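PDB 6XF9: packaging protein UL32 from Human herpesvirus 8 type M, which forms a pentameric ring required for herpesviral genome packaging and probably promotes delivery of newly made capsids to the nuclear replication compartments. Local coordinates for residues 211-222 with 383-394; 84-92 with 298-306. All coordinates share one frame; numbering follows the deposited sequence.

Contact 1 of 2, residues 211-222 with 383-394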
loop_
_atom_site.group_PDB
_atom_site.type_symbol
_atom_site.label_atom_id
_atom_site.label_comp_id
_atom_site.label_asym_id
_atom_site.label_seq_id
_atom_site.Cartn_x
_atom_site.Cartn_y
_atom_site.Cartn_z
ATOM N N ALA D 211 -25.342 -47.285 -18.402
ATOM C CA ALA D 211 -25.903 -48.436 -19.094
ATOM C C ALA D 211 -24.868 -49.100 -19.987
ATOM O O ALA D 211 -24.773 -50.332 -20.023
ATOM C CB ALA D 211 -27.110 -47.999 -19.917
ATOM N N THR D 212 -24.038 -48.307 -20.659
ATOM C CA THR D 212 -23.121 -48.874 -21.636
ATOM C C THR D 212 -21.898 -49.521 -21.007
ATOM O O THR D 212 -21.353 -50.471 -21.574
ATOM C CB THR D 212 -22.672 -47.799 -22.613
ATOM O OG1 THR D 212 -23.832 -47.205 -23.194
ATOM C CG2 THR D 212 -21.838 -48.400 -23.710
ATOM N N PHE D 213 -21.431 -49.043 -19.860
ATOM C CA PHE D 213 -20.121 -49.457 -19.381
ATOM C C PHE D 213 -20.137 -50.147 -18.039
ATOM O O PHE D 213 -19.177 -50.858 -17.723
ATOM C CB PHE D 213 -19.174 -48.253 -19.294
ATOM C CG PHE D 213 -18.953 -47.562 -20.611
ATOM C CD1 PHE D 213 -18.080 -48.092 -21.548
ATOM C CD2 PHE D 213 -19.602 -46.382 -20.904
ATOM C CE1 PHE D 213 -17.869 -47.457 -22.760
ATOM C CE2 PHE D 213 -19.390 -45.738 -22.110
ATOM C CZ PHE D 213 -18.526 -46.276 -23.039
ATOM N N CYS D 214 -21.169 -49.947 -17.240
ATOM C CA CYS D 214 -21.168 -50.402 -15.866
ATOM C C CYS D 214 -21.844 -51.768 -15.743
ATOM O O CYS D 214 -22.700 -52.146 -16.551
ATOM C CB CYS D 214 -21.845 -49.353 -14.984
ATOM S SG CYS D 214 -20.880 -47.750 -14.956
ATOM N N GLY D 215 -21.462 -52.490 -14.685
ATOM C CA GLY D 215 -21.949 -53.828 -14.386
ATOM C C GLY D 215 -20.777 -54.794 -14.333
ATOM O O GLY D 215 -19.901 -54.752 -15.211
ATOM N N ALA D 216 -20.755 -55.676 -13.320
ATOM C CA ALA D 216 -19.630 -56.602 -13.173
ATOM C C ALA D 216 -19.521 -57.541 -14.357
ATOM O O ALA D 216 -18.424 -58.031 -14.668
ATOM C CB ALA D 216 -19.773 -57.421 -11.886
ATOM N N SER D 217 -20.637 -57.743 -15.064
ATOM C CA SER D 217 -20.686 -58.601 -16.238
ATOM C C SER D 217 -19.659 -58.199 -17.278
ATOM O O SER D 217 -19.321 -59.027 -18.135
ATOM C CB SER D 217 -22.099 -58.596 -16.840
ATOM O OG SER D 217 -22.103 -59.243 -18.097
ATOM N N ARG D 218 -19.135 -56.947 -17.215
ATOM C CA ARG D 218 -18.392 -56.365 -18.327
ATOM C C ARG D 218 -16.932 -56.749 -18.227
ATOM O O ARG D 218 -16.327 -56.606 -17.158
ATOM C CB ARG D 218 -18.504 -54.853 -18.319
ATOM C CG ARG D 218 -19.887 -54.318 -18.588
ATOM C CD ARG D 218 -20.133 -54.349 -20.074
ATOM N NE ARG D 218 -20.692 -55.592 -20.568
ATOM C CZ ARG D 218 -20.718 -55.918 -21.853
ATOM N NH1 ARG D 218 -20.213 -55.092 -22.760
ATOM N NH2 ARG D 218 -21.253 -57.067 -22.232
ATOM N N PRO D 219 -16.348 -57.246 -19.304
ATOM C CA PRO D 219 -14.910 -57.484 -19.308
ATOM C C PRO D 219 -14.175 -56.180 -19.530
ATOM O O PRO D 219 -14.677 -55.248 -20.162
ATOM C CB PRO D 219 -14.704 -58.443 -20.492
ATOM C CG PRO D 219 -16.089 -58.846 -20.930
ATOM C CD PRO D 219 -16.978 -57.716 -20.541
ATOM N N THR D 220 -12.969 -56.136 -18.991
ATOM C CA THR D 220 -12.098 -54.989 -19.128
ATOM C C THR D 220 -11.146 -55.149 -20.302
ATOM O O THR D 220 -10.701 -56.249 -20.627
ATOM C CB THR D 220 -11.341 -54.757 -17.823
ATOM O OG1 THR D 220 -10.530 -55.900 -17.525
ATOM C CG2 THR D 220 -12.322 -54.520 -16.680
ATOM N N LYS D 221 -10.807 -54.020 -20.904
ATOM C CA LYS D 221 -9.820 -53.922 -21.964
ATOM C C LYS D 221 -8.399 -54.046 -21.416
ATOM O O LYS D 221 -8.170 -53.994 -20.202
ATOM C CB LYS D 221 -10.026 -52.600 -22.688
ATOM C CG LYS D 221 -11.453 -52.424 -23.137
ATOM C CD LYS D 221 -11.574 -51.301 -24.155
ATOM C CE LYS D 221 -11.561 -49.969 -23.484
ATOM N NZ LYS D 221 -12.168 -48.916 -24.330
ATOM N N PRO D 222 -7.410 -54.225 -22.296
ATOM C CA PRO D 222 -6.030 -54.436 -21.828
ATOM C C PRO D 222 -5.427 -53.220 -21.121
ATOM O O PRO D 222 -5.640 -52.067 -21.508
ATOM C CB PRO D 222 -5.260 -54.735 -23.122
ATOM C CG PRO D 222 -6.298 -55.167 -24.112
ATOM C CD PRO D 222 -7.542 -54.436 -23.750
ATOM N N ASP D 383 -14.658 -46.938 -15.737
ATOM C CA ASP D 383 -15.659 -47.695 -16.475
ATOM C C ASP D 383 -15.696 -47.272 -17.939
ATOM O O ASP D 383 -15.613 -48.117 -18.830
ATOM C CB ASP D 383 -17.020 -47.505 -15.823
ATOM C CG ASP D 383 -17.015 -47.906 -14.364
ATOM O OD1 ASP D 383 -16.407 -48.948 -14.032
ATOM O OD2 ASP D 383 -17.601 -47.176 -13.538
ATOM N N VAL D 384 -15.844 -45.970 -18.213
ATOM C CA VAL D 384 -15.821 -45.491 -19.597
ATOM C C VAL D 384 -14.553 -45.949 -20.285
ATOM O O VAL D 384 -14.574 -46.443 -21.418
ATOM C CB VAL D 384 -15.946 -43.958 -19.658
ATOM C CG1 VAL D 384 -15.787 -43.495 -21.074
ATOM C CG2 VAL D 384 -17.281 -43.508 -19.121
ATOM N N LEU D 385 -13.423 -45.783 -19.616
ATOM C CA LEU D 385 -12.162 -45.962 -20.310
ATOM C C LEU D 385 -11.889 -47.429 -20.602
ATOM O O LEU D 385 -11.292 -47.755 -21.635
ATOM C CB LEU D 385 -11.024 -45.363 -19.494
ATOM C CG LEU D 385 -10.975 -43.842 -19.375
ATOM C CD1 LEU D 385 -9.579 -43.449 -18.863
ATOM C CD2 LEU D 385 -11.321 -43.138 -20.700
ATOM N N PHE D 386 -12.277 -48.328 -19.691
ATOM C CA PHE D 386 -11.723 -49.674 -19.725
ATOM C C PHE D 386 -12.725 -50.813 -19.769
ATOM O O PHE D 386 -12.311 -51.939 -20.047
ATOM C CB PHE D 386 -10.763 -49.887 -18.540
ATOM C CG PHE D 386 -9.385 -49.366 -18.825
ATOM C CD1 PHE D 386 -8.571 -50.008 -19.743
ATOM C CD2 PHE D 386 -8.942 -48.194 -18.253
ATOM C CE1 PHE D 386 -7.324 -49.516 -20.054
ATOM C CE2 PHE D 386 -7.695 -47.697 -18.549
ATOM C CZ PHE D 386 -6.884 -48.360 -19.450
ATOM N N ARG D 387 -14.003 -50.576 -19.539
ATOM C CA ARG D 387 -14.985 -51.637 -19.664
ATOM C C ARG D 387 -15.527 -51.722 -21.081
ATOM O O ARG D 387 -15.770 -50.700 -21.741
ATOM C CB ARG D 387 -16.112 -51.440 -18.663
ATOM C CG ARG D 387 -15.592 -51.645 -17.271
ATOM C CD ARG D 387 -16.637 -52.133 -16.331
ATOM N NE ARG D 387 -16.000 -52.496 -15.071
ATOM C CZ ARG D 387 -15.406 -53.665 -14.858
ATOM N NH1 ARG D 387 -15.373 -54.570 -15.830
ATOM N NH2 ARG D 387 -14.855 -53.934 -13.678
ATOM N N LEU D 388 -15.701 -52.963 -21.544
ATOM C CA LEU D 388 -16.149 -53.210 -22.902
ATOM C C LEU D 388 -17.611 -52.804 -23.026
ATOM O O LEU D 388 -18.459 -53.331 -22.300
ATOM C CB LEU D 388 -15.974 -54.693 -23.234
ATOM C CG LEU D 388 -16.222 -55.092 -24.697
ATOM C CD1 LEU D 388 -15.297 -56.252 -25.080
ATOM C CD2 LEU D 388 -17.731 -55.374 -25.014
ATOM N N PRO D 389 -17.959 -51.938 -23.961
ATOM C CA PRO D 389 -19.331 -51.429 -24.006
ATOM C C PRO D 389 -20.322 -52.472 -24.486
ATOM O O PRO D 389 -20.019 -53.333 -25.315
ATOM C CB PRO D 389 -19.242 -50.269 -24.998
ATOM C CG PRO D 389 -18.089 -50.591 -25.858
ATOM C CD PRO D 389 -17.104 -51.341 -24.993
ATOM N N ARG D 390 -21.541 -52.351 -23.979
ATOM C CA ARG D 390 -22.649 -53.124 -24.495
ATOM C C ARG D 390 -23.097 -52.450 -25.776
ATOM O O ARG D 390 -23.461 -51.265 -25.751
ATOM C CB ARG D 390 -23.794 -53.154 -23.498
ATOM C CG ARG D 390 -23.431 -53.613 -22.128
ATOM C CD ARG D 390 -24.616 -53.365 -21.216
ATOM N NE ARG D 390 -24.439 -54.124 -19.983
ATOM C CZ ARG D 390 -23.859 -53.650 -18.889
ATOM N NH1 ARG D 390 -23.471 -52.384 -18.846
ATOM N NH2 ARG D 390 -23.712 -54.431 -17.828
ATOM N N GLU D 391 -23.067 -53.193 -26.889
ATOM C CA GLU D 391 -23.220 -52.557 -28.192
ATOM C C GLU D 391 -24.616 -51.983 -28.404
ATOM O O GLU D 391 -24.749 -50.949 -29.073
ATOM C CB GLU D 391 -22.838 -53.528 -29.310
ATOM C CG GLU D 391 -21.296 -53.723 -29.462
ATOM C CD GLU D 391 -20.533 -52.498 -30.070
ATOM O OE1 GLU D 391 -21.165 -51.637 -30.739
ATOM O OE2 GLU D 391 -19.290 -52.405 -29.880
ATOM N N GLN D 392 -25.664 -52.581 -27.833
ATOM C CA GLN D 392 -26.988 -51.986 -28.052
ATOM C C GLN D 392 -27.092 -50.609 -27.393
ATOM O O GLN D 392 -27.592 -49.657 -28.006
ATOM C CB GLN D 392 -28.099 -52.919 -27.552
ATOM N N GLU D 393 -26.583 -50.471 -26.158
ATOM C CA GLU D 393 -26.586 -49.184 -25.470
ATOM C C GLU D 393 -25.492 -48.266 -26.003
ATOM O O GLU D 393 -25.677 -47.040 -26.088
ATOM C CB GLU D 393 -26.412 -49.396 -23.963
ATOM C CG GLU D 393 -27.649 -49.985 -23.251
ATOM C CD GLU D 393 -27.653 -51.509 -23.184
ATOM O OE1 GLU D 393 -26.733 -52.150 -23.746
ATOM O OE2 GLU D 393 -28.594 -52.071 -22.576
ATOM N N TYR D 394 -24.362 -48.852 -26.402
ATOM C CA TYR D 394 -23.288 -48.080 -27.010
ATOM C C TYR D 394 -23.766 -47.339 -28.250
ATOM O O TYR D 394 -23.287 -46.240 -28.551
ATOM C CB TYR D 394 -22.144 -49.007 -27.361
ATOM C CG TYR D 394 -20.899 -48.289 -27.745
ATOM C CD1 TYR D 394 -20.264 -47.461 -26.844
ATOM C CD2 TYR D 394 -20.326 -48.464 -28.993
ATOM C CE1 TYR D 394 -19.109 -46.793 -27.186
ATOM C CE2 TYR D 394 -19.162 -47.800 -29.342
ATOM C CZ TYR D 394 -18.566 -46.959 -28.430
ATOM O OH TYR D 394 -17.410 -46.284 -28.757
#
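The Phe213 ring is clamped between Thr212 and the end of helix 382-386: Val384 CA lies over one face, 3.9 Å from the ring centroid in a CH-pi contact, while CG2 of the neighbouring Thr212 covers the opposite face. With CG anti to its own carbonyl carbon (chi1 -60°), the ring reaches Pro389, whose CB is 3.8 Å from Phe213 CE1. Packing is tightest beside it, where Thr212 CG2 presses to 3.4 Å from Pro389 CB and also meets the edge of the Tyr394 ring. Phe81 of helix 71-83 touches Val384, adding to this buried side.

The solvent side is loose at the turn, where Gly215, Ala216 and Ser217 are exposed and poorly ordered; beyond it the backbones are well joined in a single bridge, with Leu388 N bonded to Pro219 O and Lys221 N to Phe386 O at 2.7 Å. Two arginines work in opposite directions across the seam. The extended Arg390 chain carries NH1 to Ala211 O (2.7 Å), whereas Arg218, bent at chi2 and chi3, brings NH1 to Leu388 O at 2.5 Å from above the carbonyl plane. Arg390 CG lies over one face of the Arg218 guanidinium, and the two guanidinium planes are 27° apart. Arg390, the N-cap residue of helix 391-402, donates its backbone N-H to Thr212 O in the carbonyl plane (N to O 3.1 Å).

Arginine-to-carbonyl and backbone bonds together tie the end of helix 207-213 and the following loop to 386-390; the carbonyl dipoles would be expected to offset part of the repulsion between the two cations.

Contact 2 of 2, residues 84-92 with 298-306. With ZN (zinc ion), chain P.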
loop_
_atom_site.group_PDB
_atom_site.type_symbol
_atom_site.label_atom_id
_atom_site.label_comp_id
_atom_site.label_asym_id
_atom_site.label_seq_id
_atom_site.Cartn_x
_atom_site.Cartn_y
_atom_site.Cartn_z
ATOM N N TYR D 84 -13.641 -37.850 -20.021
ATOM C CA TYR D 84 -13.634 -38.663 -18.812
ATOM C C TYR D 84 -12.274 -39.305 -18.576
ATOM O O TYR D 84 -12.165 -40.327 -17.906
ATOM C CB TYR D 84 -14.742 -39.712 -18.874
ATOM C CG TYR D 84 -16.081 -39.087 -18.666
ATOM C CD1 TYR D 84 -16.760 -38.519 -19.708
ATOM C CD2 TYR D 84 -16.639 -39.004 -17.409
ATOM C CE1 TYR D 84 -17.992 -37.904 -19.501
ATOM C CE2 TYR D 84 -17.854 -38.396 -17.201
ATOM C CZ TYR D 84 -18.511 -37.847 -18.248
ATOM O OH TYR D 84 -19.719 -37.237 -18.053
ATOM N N ALA D 85 -11.227 -38.695 -19.103
ATOM C CA ALA D 85 -9.874 -39.185 -18.937
ATOM C C ALA D 85 -9.004 -38.130 -18.250
ATOM O O ALA D 85 -9.213 -36.926 -18.440
ATOM C CB ALA D 85 -9.255 -39.554 -20.292
ATOM N N PRO D 86 -8.034 -38.548 -17.437
ATOM C CA PRO D 86 -7.133 -37.582 -16.809
ATOM C C PRO D 86 -6.215 -36.950 -17.829
ATOM O O PRO D 86 -6.129 -37.360 -18.981
ATOM C CB PRO D 86 -6.335 -38.418 -15.810
ATOM C CG PRO D 86 -6.422 -39.823 -16.346
ATOM C CD PRO D 86 -7.768 -39.931 -16.991
ATOM N N HIS D 87 -5.625 -35.856 -17.413
ATOM C CA HIS D 87 -4.541 -35.161 -18.173
ATOM C C HIS D 87 -3.046 -35.777 -17.906
ATOM O O HIS D 87 -2.338 -35.709 -16.866
ATOM C CB HIS D 87 -4.316 -33.819 -17.559
ATOM C CG HIS D 87 -5.113 -32.702 -18.116
ATOM N ND1 HIS D 87 -6.289 -32.279 -17.538
ATOM C CD2 HIS D 87 -4.841 -31.830 -19.105
ATOM C CE1 HIS D 87 -6.745 -31.234 -18.194
ATOM N NE2 HIS D 87 -5.888 -30.946 -19.154
ATOM N N CYS D 88 -2.593 -36.496 -18.886
ATOM C CA CYS D 88 -1.304 -37.138 -18.649
ATOM C C CYS D 88 -0.702 -37.576 -19.974
ATOM O O CYS D 88 -1.235 -37.271 -21.047
ATOM C CB CYS D 88 -1.455 -38.295 -17.669
ATOM S SG CYS D 88 -2.760 -39.423 -18.096
ATOM N N TRP D 89 0.437 -38.274 -19.904
ATOM C CA TRP D 89 1.042 -38.773 -21.132
ATOM C C TRP D 89 0.159 -39.839 -21.779
ATOM O O TRP D 89 -0.178 -39.727 -22.963
ATOM C CB TRP D 89 2.447 -39.332 -20.863
ATOM C CG TRP D 89 3.012 -39.970 -22.083
ATOM C CD1 TRP D 89 3.644 -39.355 -23.111
ATOM C CD2 TRP D 89 2.916 -41.355 -22.438
ATOM N NE1 TRP D 89 3.981 -40.277 -24.078
ATOM C CE2 TRP D 89 3.546 -41.514 -23.677
ATOM C CE3 TRP D 89 2.375 -42.478 -21.812
ATOM C CZ2 TRP D 89 3.638 -42.742 -24.306
ATOM C CZ3 TRP D 89 2.474 -43.700 -22.438
ATOM C CH2 TRP D 89 3.089 -43.821 -23.672
ATOM N N THR D 90 -0.291 -40.807 -20.991
ATOM C CA THR D 90 -1.056 -41.924 -21.533
ATOM C C THR D 90 -2.320 -41.478 -22.249
ATOM O O THR D 90 -2.673 -42.035 -23.289
ATOM C CB THR D 90 -1.437 -42.930 -20.430
ATOM O OG1 THR D 90 -0.247 -43.442 -19.815
ATOM C CG2 THR D 90 -2.237 -44.084 -21.014
ATOM N N SER D 91 -3.007 -40.483 -21.705
ATOM C CA SER D 91 -4.229 -40.006 -22.349
ATOM C C SER D 91 -3.918 -39.311 -23.661
ATOM O O SER D 91 -4.746 -39.341 -24.578
ATOM C CB SER D 91 -5.016 -39.070 -21.439
ATOM O OG SER D 91 -5.186 -39.638 -20.150
ATOM N N THR D 92 -2.747 -38.671 -23.773
ATOM C CA THR D 92 -2.356 -38.071 -25.048
ATOM C C THR D 92 -1.972 -39.135 -26.065
ATOM O O THR D 92 -2.359 -39.049 -27.238
ATOM C CB THR D 92 -1.198 -37.104 -24.826
ATOM O OG1 THR D 92 -1.602 -36.134 -23.857
ATOM C CG2 THR D 92 -0.783 -36.412 -26.133
ATOM N N LEU D 298 1.406 -42.067 -10.798
ATOM C CA LEU D 298 0.079 -42.506 -10.404
ATOM C C LEU D 298 -1.006 -41.867 -11.253
ATOM O O LEU D 298 -2.106 -42.420 -11.367
ATOM C CB LEU D 298 -0.148 -42.219 -8.921
ATOM C CG LEU D 298 0.952 -42.769 -8.013
ATOM C CD1 LEU D 298 0.739 -42.356 -6.581
ATOM C CD2 LEU D 298 0.933 -44.267 -8.118
ATOM N N CYS D 299 -0.757 -40.684 -11.809
ATOM C CA CYS D 299 -1.711 -40.126 -12.761
ATOM C C CYS D 299 -1.683 -40.883 -14.077
ATOM O O CYS D 299 -2.713 -40.985 -14.748
ATOM C CB CYS D 299 -1.437 -38.639 -13.007
ATOM S SG CYS D 299 -1.994 -37.516 -11.676
ATOM N N GLU D 300 -0.512 -41.370 -14.498
ATOM C CA GLU D 300 -0.475 -42.257 -15.656
ATOM C C GLU D 300 -1.331 -43.486 -15.388
ATOM O O GLU D 300 -2.151 -43.877 -16.221
ATOM C CB GLU D 300 0.966 -42.672 -15.962
ATOM C CG GLU D 300 1.927 -41.510 -16.125
ATOM C CD GLU D 300 1.534 -40.553 -17.217
ATOM O OE1 GLU D 300 1.046 -41.028 -18.249
ATOM O OE2 GLU D 300 1.671 -39.319 -17.029
ATOM N N CYS D 301 -1.211 -44.058 -14.188
ATOM C CA CYS D 301 -1.986 -45.243 -13.855
ATOM C C CYS D 301 -3.473 -44.971 -13.915
ATOM O O CYS D 301 -4.255 -45.863 -14.257
ATOM C CB CYS D 301 -1.603 -45.752 -12.471
ATOM S SG CYS D 301 0.067 -46.410 -12.469
ATOM N N LEU D 302 -3.895 -43.773 -13.517
ATOM C CA LEU D 302 -5.315 -43.448 -13.578
ATOM C C LEU D 302 -5.858 -43.617 -14.987
ATOM O O LEU D 302 -6.994 -44.059 -15.168
ATOM C CB LEU D 302 -5.567 -42.029 -13.073
ATOM C CG LEU D 302 -5.358 -41.819 -11.570
ATOM C CD1 LEU D 302 -5.759 -40.418 -11.208
ATOM C CD2 LEU D 302 -6.181 -42.795 -10.757
ATOM N N ALA D 303 -5.064 -43.285 -15.994
ATOM C CA ALA D 303 -5.503 -43.399 -17.377
ATOM C C ALA D 303 -5.068 -44.691 -18.053
ATOM O O ALA D 303 -5.628 -45.050 -19.095
ATOM C CB ALA D 303 -4.957 -42.230 -18.200
ATOM N N ALA D 304 -4.102 -45.402 -17.487
ATOM C CA ALA D 304 -3.492 -46.528 -18.166
ATOM C C ALA D 304 -3.958 -47.877 -17.638
ATOM O O ALA D 304 -3.698 -48.896 -18.289
ATOM C CB ALA D 304 -1.969 -46.444 -18.028
ATOM N N HIS D 305 -4.673 -47.913 -16.514
ATOM C CA HIS D 305 -4.964 -49.175 -15.886
ATOM C C HIS D 305 -6.339 -49.184 -15.237
ATOM O O HIS D 305 -6.704 -48.224 -14.538
ATOM C CB HIS D 305 -3.914 -49.502 -14.833
ATOM C CG HIS D 305 -3.937 -50.929 -14.388
ATOM N ND1 HIS D 305 -4.979 -51.469 -13.662
ATOM C CD2 HIS D 305 -3.036 -51.925 -14.554
ATOM C CE1 HIS D 305 -4.718 -52.738 -13.404
ATOM N NE2 HIS D 305 -3.543 -53.037 -13.927
ATOM N N PRO D 306 -7.081 -50.290 -15.383
ATOM C CA PRO D 306 -8.514 -50.266 -15.039
ATOM C C PRO D 306 -8.816 -50.159 -13.563
ATOM O O PRO D 306 -9.928 -49.754 -13.220
ATOM C CB PRO D 306 -9.035 -51.597 -15.604
ATOM C CG PRO D 306 -8.054 -51.959 -16.689
ATOM C CD PRO D 306 -6.725 -51.489 -16.166
HETATM ZN ZN ZN P . -0.705 -37.609 -9.741
#
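One of the protein's zinc sites, built from three cysteines and a histidine, borders this buried contact, in which the start of helix 89-106 meets helix 297-304 through a carboxylate of helix 297-304 set at the N terminus of helix 89-106. Glu300 supplies that carboxylate. Its OE1 accepts from Thr90 N at 3.1 Å and from Thr90 OG1 at 3.2 Å, both approaching nearly along the C-O axis, while OE2 turns its syn lone pair to Trp89 N at 3.3 Å. The last bond is long but straight, with an N-H...O angle of 167°. Glu300 reaches these donors because its chain bends at chi2 (-58°), turning the carboxylate onto the first turn of helix 89-106. Both oxygens are thus gripped, which fixes the rotation of the group, and the first-turn N-H groups would be expected to favour its charged form. Trp89 CB lies against OE1, whereas the indole extends to Trp232 of helix 225-235, which it meets edge-to-face.

Beside this polar grip is a small apolar patch centred on Ala303. Its CB meets Pro86 CG at 3.4 Å, tighter than usual for two carbons, and Cys88 SG at 3.6 Å. The cysteine sulfur gets there by standing between its own backbone N and carbonyl carbon (chi1 50°). Ser91 OG also touches this methyl, while it bonds to Pro86 O at 2.7 Å and so ties the loop to the first helical turn.

On the same helix as Glu300, Cys299 SG binds the zinc ion at 2.3 Å; Cys296, His366 and Cys373 complete the coordination. The arrangement pairs a carboxylate that receives first-turn N-H groups of a neighbouring helix with a CxxC-containing zinc site of three cysteines and one histidine.

In the fold
From the N terminus the chain first passes 84-92, at the start of helix 89-106, and then 211-222, at the end of helix 207-213 and the loop after it. Contact 2 closes when 298-306 returns to the first of these, and contact 1 closes later, when 383-394 reaches the second; their segments alternate, so the two loops cross. Contact 2 lies near the centre of the chain, whereas contact 1 sits farther out, with about 18 Å between their centres. They are joined through Phe386, whose CE2 is 3.4 Å from Ala303 O and whose ring also packs against Pro306. Trp5, from the N-terminal region, bridges both by meeting Phe386 edge-to-face and hydrogen-bonding Ala303 O.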